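Hydrazine synthase subunit gamma (Candidatus Kuenenia stuttgartiensis, PDB 5C2V) catalyses the three-electron reduction of nitric oxide to hydroxylamine, the first half-reaction of hydrazine synthesis in the hydrazine synthase complex. Local coordinates at residues S120-V125 against Y150-E155. Residues are numbered along the deposited sequence; the frame is centred on the assembly and turned at random.
With HEC (heme c), chain V.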
ATOM      1  N   SER C 120      27.018 -35.467 -40.171  1.00 56.84           N
ATOM      2  CA  SER C 120      27.585 -36.769 -40.509  1.00 56.40           C
ATOM      3  C   SER C 120      26.737 -37.929 -39.998  1.00 58.06           C
ATOM      4  O   SER C 120      26.683 -38.987 -40.624  1.00 65.89           O
ATOM      5  CB  SER C 120      29.008 -36.884 -39.959  1.00 59.07           C
ATOM      6  OG  SER C 120      29.022 -36.769 -38.546  1.00 42.02           O
ATOM      7  N   SER C 121      26.080 -37.731 -38.859  1.00 57.81           N
ATOM      8  CA  SER C 121      25.261 -38.781 -38.266  1.00 57.65           C
ATOM      9  C   SER C 121      23.931 -38.244 -37.755  1.00 65.94           C
ATOM     10  O   SER C 121      23.809 -37.065 -37.430  1.00 65.11           O
ATOM     11  CB  SER C 121      26.012 -39.465 -37.124  1.00 60.07           C
ATOM     12  OG  SER C 121      26.301 -38.548 -36.083  1.00 49.01           O
ATOM     13  N   LEU C 122      22.938 -39.124 -37.679  1.00 57.19           N
ATOM     14  CA  LEU C 122      21.646 -38.771 -37.107  1.00 55.00           C
ATOM     15  C   LEU C 122      21.778 -38.517 -35.610  1.00 66.58           C
ATOM     16  O   LEU C 122      20.955 -37.821 -35.015  1.00 53.85           O
ATOM     17  CB  LEU C 122      20.619 -39.873 -37.371  1.00 51.32           C
ATOM     18  CG  LEU C 122      20.142 -40.024 -38.815  1.00 47.51           C
ATOM     19  CD1 LEU C 122      19.254 -41.248 -38.964  1.00 47.92           C
ATOM     20  CD2 LEU C 122      19.407 -38.774 -39.261  1.00 41.94           C
ATOM     21  N   ASP C 123      22.819 -39.087 -35.010  1.00 59.93           N
ATOM     22  CA  ASP C 123      23.085 -38.904 -33.588  1.00 54.74           C
ATOM     23  C   ASP C 123      23.360 -37.438 -33.273  1.00 55.16           C
ATOM     24  O   ASP C 123      22.955 -36.933 -32.228  1.00 73.16           O
ATOM     25  CB  ASP C 123      24.271 -39.761 -33.138  1.00 70.43           C
ATOM     26  CG  ASP C 123      24.227 -41.168 -33.701  1.00 70.15           C
ATOM     27  OD1 ASP C 123      23.227 -41.518 -34.358  1.00 73.88           O
ATOM     28  OD2 ASP C 123      25.192 -41.928 -33.475  1.00 74.71           O
ATOM     29  N   ARG C 124      24.047 -36.761 -34.187  1.00 46.50           N
ATOM     30  CA  ARG C 124      24.393 -35.356 -34.003  1.00 50.17           C
ATOM     31  C   ARG C 124      23.196 -34.440 -34.233  1.00 48.35           C
ATOM     32  O   ARG C 124      23.266 -33.237 -33.977  1.00 50.55           O
ATOM     33  CB  ARG C 124      25.539 -34.960 -34.936  1.00 51.68           C
ATOM     34  CG  ARG C 124      26.890 -35.537 -34.547  1.00 56.74           C
ATOM     35  CD  ARG C 124      27.982 -35.035 -35.476  1.00 55.61           C
ATOM     36  NE  ARG C 124      29.317 -35.301 -34.949  1.00 54.64           N
ATOM     37  CZ  ARG C 124      30.441 -34.863 -35.508  1.00 56.59           C
ATOM     38  NH1 ARG C 124      30.392 -34.136 -36.616  1.00 57.75           N
ATOM     39  NH2 ARG C 124      31.613 -35.151 -34.959  1.00 54.67           N
ATOM     40  N   VAL C 125      22.100 -35.008 -34.723  1.00 44.19           N
ATOM     41  CA  VAL C 125      20.871 -34.249 -34.917  1.00 44.79           C
ATOM     42  C   VAL C 125      20.010 -34.290 -33.657  1.00 56.03           C
ATOM     43  O   VAL C 125      19.757 -33.260 -33.032  1.00 57.58           O
ATOM     44  CB  VAL C 125      20.053 -34.779 -36.108  1.00 51.73           C
ATOM     45  CG1 VAL C 125      18.734 -34.032 -36.214  1.00 48.90           C
ATOM     46  CG2 VAL C 125      20.848 -34.648 -37.395  1.00 46.07           C
ATOM     47  N   TYR C 150      15.067 -45.886 -34.347  1.00 48.70           N
ATOM     48  CA  TYR C 150      13.692 -45.604 -34.748  1.00 42.58           C
ATOM     49  C   TYR C 150      13.651 -44.743 -36.003  1.00 37.42           C
ATOM     50  O   TYR C 150      12.830 -44.966 -36.894  1.00 43.55           O
ATOM     51  CB  TYR C 150      12.918 -44.912 -33.623  1.00 56.63           C
ATOM     52  CG  TYR C 150      11.599 -44.333 -34.085  1.00 47.26           C
ATOM     53  CD1 TYR C 150      10.489 -45.148 -34.272  1.00 41.62           C
ATOM     54  CD2 TYR C 150      11.464 -42.974 -34.344  1.00 36.14           C
ATOM     55  CE1 TYR C 150       9.284 -44.626 -34.703  1.00 33.59           C
ATOM     56  CE2 TYR C 150      10.262 -42.444 -34.775  1.00 39.13           C
ATOM     57  CZ  TYR C 150       9.175 -43.274 -34.952  1.00 39.51           C
ATOM     58  OH  TYR C 150       7.976 -42.749 -35.379  1.00 34.45           O
ATOM     59  N   ILE C 151      14.531 -43.749 -36.064  1.00 45.66           N
ATOM     60  CA  ILE C 151      14.570 -42.840 -37.206  1.00 56.42           C
ATOM     61  C   ILE C 151      15.009 -43.555 -38.483  1.00 59.04           C
ATOM     62  O   ILE C 151      14.436 -43.344 -39.554  1.00 55.63           O
ATOM     63  CB  ILE C 151      15.509 -41.656 -36.937  1.00 50.96           C
ATOM     64  CG1 ILE C 151      15.005 -40.857 -35.737  1.00 42.22           C
ATOM     65  CG2 ILE C 151      15.616 -40.760 -38.160  1.00 36.64           C
ATOM     66  CD1 ILE C 151      16.107 -40.257 -34.922  1.00 69.67           C
ATOM     67  N   ARG C 152      16.021 -44.406 -38.360  1.00 52.94           N
ATOM     68  CA  ARG C 152      16.547 -45.149 -39.501  1.00 43.01           C
ATOM     69  C   ARG C 152      15.546 -46.177 -40.020  1.00 48.84           C
ATOM     70  O   ARG C 152      15.585 -46.559 -41.190  1.00 55.45           O
ATOM     71  CB  ARG C 152      17.858 -45.843 -39.120  1.00 45.54           C
ATOM     72  CG  ARG C 152      19.010 -44.884 -38.869  1.00 49.66           C
ATOM     73  CD  ARG C 152      20.160 -45.558 -38.136  1.00 36.02           C
ATOM     74  NE  ARG C 152      20.785 -46.617 -38.923  1.00 70.94           N
ATOM     75  CZ  ARG C 152      21.854 -47.303 -38.529  1.00 74.48           C
ATOM     76  NH1 ARG C 152      22.418 -47.038 -37.357  1.00 51.84           N
ATOM     77  NH2 ARG C 152      22.361 -48.251 -39.304  1.00 74.00           N
ATOM     78  N   ALA C 153      14.645 -46.616 -39.146  1.00 44.50           N
ATOM     79  CA  ALA C 153      13.684 -47.657 -39.491  1.00 34.83           C
ATOM     80  C   ALA C 153      12.455 -47.096 -40.199  1.00 37.98           C
ATOM     81  O   ALA C 153      11.558 -47.846 -40.586  1.00 58.05           O
ATOM     82  CB  ALA C 153      13.267 -48.418 -38.242  1.00 34.63           C
ATOM     83  N   LEU C 154      12.415 -45.778 -40.367  1.00 48.54           N
ATOM     84  CA  LEU C 154      11.293 -45.133 -41.039  1.00 55.67           C
ATOM     85  C   LEU C 154      11.409 -45.250 -42.556  1.00 55.20           C
ATOM     86  O   LEU C 154      12.434 -44.898 -43.142  1.00 55.88           O
ATOM     87  CB  LEU C 154      11.195 -43.663 -40.627  1.00 55.15           C
ATOM     88  CG  LEU C 154      10.730 -43.413 -39.190  1.00 57.27           C
ATOM     89  CD1 LEU C 154      10.733 -41.926 -38.870  1.00 49.71           C
ATOM     90  CD2 LEU C 154       9.349 -44.013 -38.963  1.00 32.77           C
ATOM     91  N   GLU C 155      10.347 -45.744 -43.184  1.00 54.51           N
ATOM     92  CA  GLU C 155      10.325 -45.967 -44.625  1.00 60.18           C
ATOM     93  C   GLU C 155       9.294 -45.072 -45.303  1.00 46.99           C
ATOM     94  O   GLU C 155       8.340 -44.624 -44.669  1.00 58.09           O
ATOM     95  CB  GLU C 155      10.024 -47.436 -44.936  1.00 40.24           C
ATOM     96  CG  GLU C 155      10.987 -48.427 -44.301  1.00 49.03           C
ATOM     97  CD  GLU C 155      12.344 -48.448 -44.980  1.00 56.53           C
ATOM     98  OE1 GLU C 155      12.454 -47.932 -46.111  1.00 57.59           O
ATOM     99  OE2 GLU C 155      13.300 -48.985 -44.381  1.00 54.23           O
TER
HETATM  100 FE   HEC V 404      14.056 -32.306 -35.658  1.00 42.81          FE
HETATM  101  CHA HEC V 404      15.696 -31.793 -38.634  1.00 53.24           C
HETATM  102  CHB HEC V 404      14.990 -35.585 -35.719  1.00 64.68           C
HETATM  103  CHC HEC V 404      12.628 -32.772 -32.552  1.00 42.51           C
HETATM  104  CHD HEC V 404      12.461 -29.285 -35.912  1.00 51.73           C
HETATM  105  NA  HEC V 404      15.182 -33.469 -36.933  1.00 52.30           N
HETATM  106  C1A HEC V 404      15.706 -33.082 -38.149  1.00 42.87           C
HETATM  107  C2A HEC V 404      16.245 -34.263 -38.806  1.00 60.25           C
HETATM  108  C3A HEC V 404      16.048 -35.309 -37.988  1.00 61.53           C
HETATM  109  C4A HEC V 404      15.375 -34.826 -36.800  1.00 49.49           C
HETATM  110  CMA HEC V 404      16.448 -36.784 -38.224  1.00 40.06           C
HETATM  111  CAA HEC V 404      16.937 -34.277 -40.193  1.00 48.03           C
HETATM  112  CBA HEC V 404      16.169 -35.133 -41.201  1.00 55.47           C
HETATM  113  CGA HEC V 404      16.894 -35.157 -42.521  1.00 66.94           C
HETATM  114  O1A HEC V 404      17.909 -34.428 -42.667  1.00 61.61           O
HETATM  115  O2A HEC V 404      16.453 -35.907 -43.432  1.00 61.50           O
HETATM  116  NB  HEC V 404      13.736 -33.926 -34.413  1.00 36.01           N
HETATM  117  C1B HEC V 404      14.441 -35.106 -34.549  1.00 42.37           C
HETATM  118  C2B HEC V 404      14.508 -35.743 -33.249  1.00 43.32           C
HETATM  119  C3B HEC V 404      13.849 -34.972 -32.374  1.00 51.96           C
HETATM  120  C4B HEC V 404      13.354 -33.812 -33.089  1.00 54.55           C
HETATM  121  CMB HEC V 404      15.205 -37.091 -32.962  1.00 39.50           C
HETATM  122  CAB HEC V 404      13.646 -35.233 -30.863  1.00 28.74           C
HETATM  123  CBB HEC V 404      14.976 -35.080 -30.093  1.00 51.61           C
HETATM  124  NC  HEC V 404      12.762 -31.236 -34.458  1.00 53.14           N
HETATM  125  C1C HEC V 404      12.329 -31.592 -33.197  1.00 39.04           C
HETATM  126  C2C HEC V 404      11.630 -30.460 -32.624  1.00 41.89           C
HETATM  127  C3C HEC V 404      11.465 -29.556 -33.600  1.00 41.76           C
HETATM  128  C4C HEC V 404      12.251 -29.985 -34.743  1.00 41.12           C
HETATM  129  CMC HEC V 404      10.836 -30.517 -31.298  1.00 42.42           C
HETATM  130  CAC HEC V 404      10.708 -28.211 -33.489  1.00 43.48           C
HETATM  131  CBC HEC V 404      11.449 -27.257 -32.525  1.00 30.91           C
HETATM  132  ND  HEC V 404      14.024 -30.801 -37.097  1.00 26.76           N
HETATM  133  C1D HEC V 404      13.402 -29.571 -36.883  1.00 45.14           C
HETATM  134  C2D HEC V 404      13.907 -28.625 -37.852  1.00 43.45           C
HETATM  135  C3D HEC V 404      14.916 -29.408 -38.703  1.00 34.66           C
HETATM  136  C4D HEC V 404      14.924 -30.749 -38.162  1.00 50.09           C
HETATM  137  CMD HEC V 404      13.513 -27.140 -38.000  1.00 44.54           C
HETATM  138  CAD HEC V 404      15.756 -28.875 -39.881  1.00 44.86           C
HETATM  139  CBD HEC V 404      16.985 -28.168 -39.318  1.00 50.34           C
HETATM  140  CGD HEC V 404      17.836 -27.654 -40.448  1.00 61.98           C
HETATM  141  O1D HEC V 404      18.902 -27.045 -40.173  1.00 55.51           O
HETATM  142  O2D HEC V 404      17.445 -27.855 -41.625  1.00 52.96           O
HETATM  143  O   HOH W   1      15.822 -31.435 -34.935  1.00 37.07           O
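With CG beside its backbone N (chi1 -71°) and an extended second torsion, Leu-122 places CD1 against the helix 141-152, where Ile-151, with CG1 beside its own N (chi1 -61°), has CG2 anti to that N. The two methyls meet 3.8 Å apart, the two side chains running alongside one another with their ends pointing opposite ways. They join the short helix 123-126 to the C-terminal end of helix 141-152 in the alpha-helical lobe that carries heme 1, which appears to be the active-site heme. Branched aliphatic residues suit this buried place because each offers a second methyl to the porphyrin rim: Leu-122 CD2 lies 3.7 Å from the heme methyl CMA, and Ile-151 CD1 lies 3.8 Å from CMB. Arg-152 combines an aliphatic stem with a polar end: CG receives Leu-122 CD1 at 3.6 Å, while the chain bends at chi3 and NH1 donates to Ser-36 O. Ser-121, small and polar, caps the start of the turn: its OG accepts a weak hydrogen bond from Arg-124 N and donates to Arg-32 O. One turn on from Leu-122, next to the heme-linked Cys-126, Val-125 turns its compact side chain over pyrrole A on the face where water 1 binds the iron at 2.1 Å; Val-125 CG1 sits 3.5 Å from heme C3A.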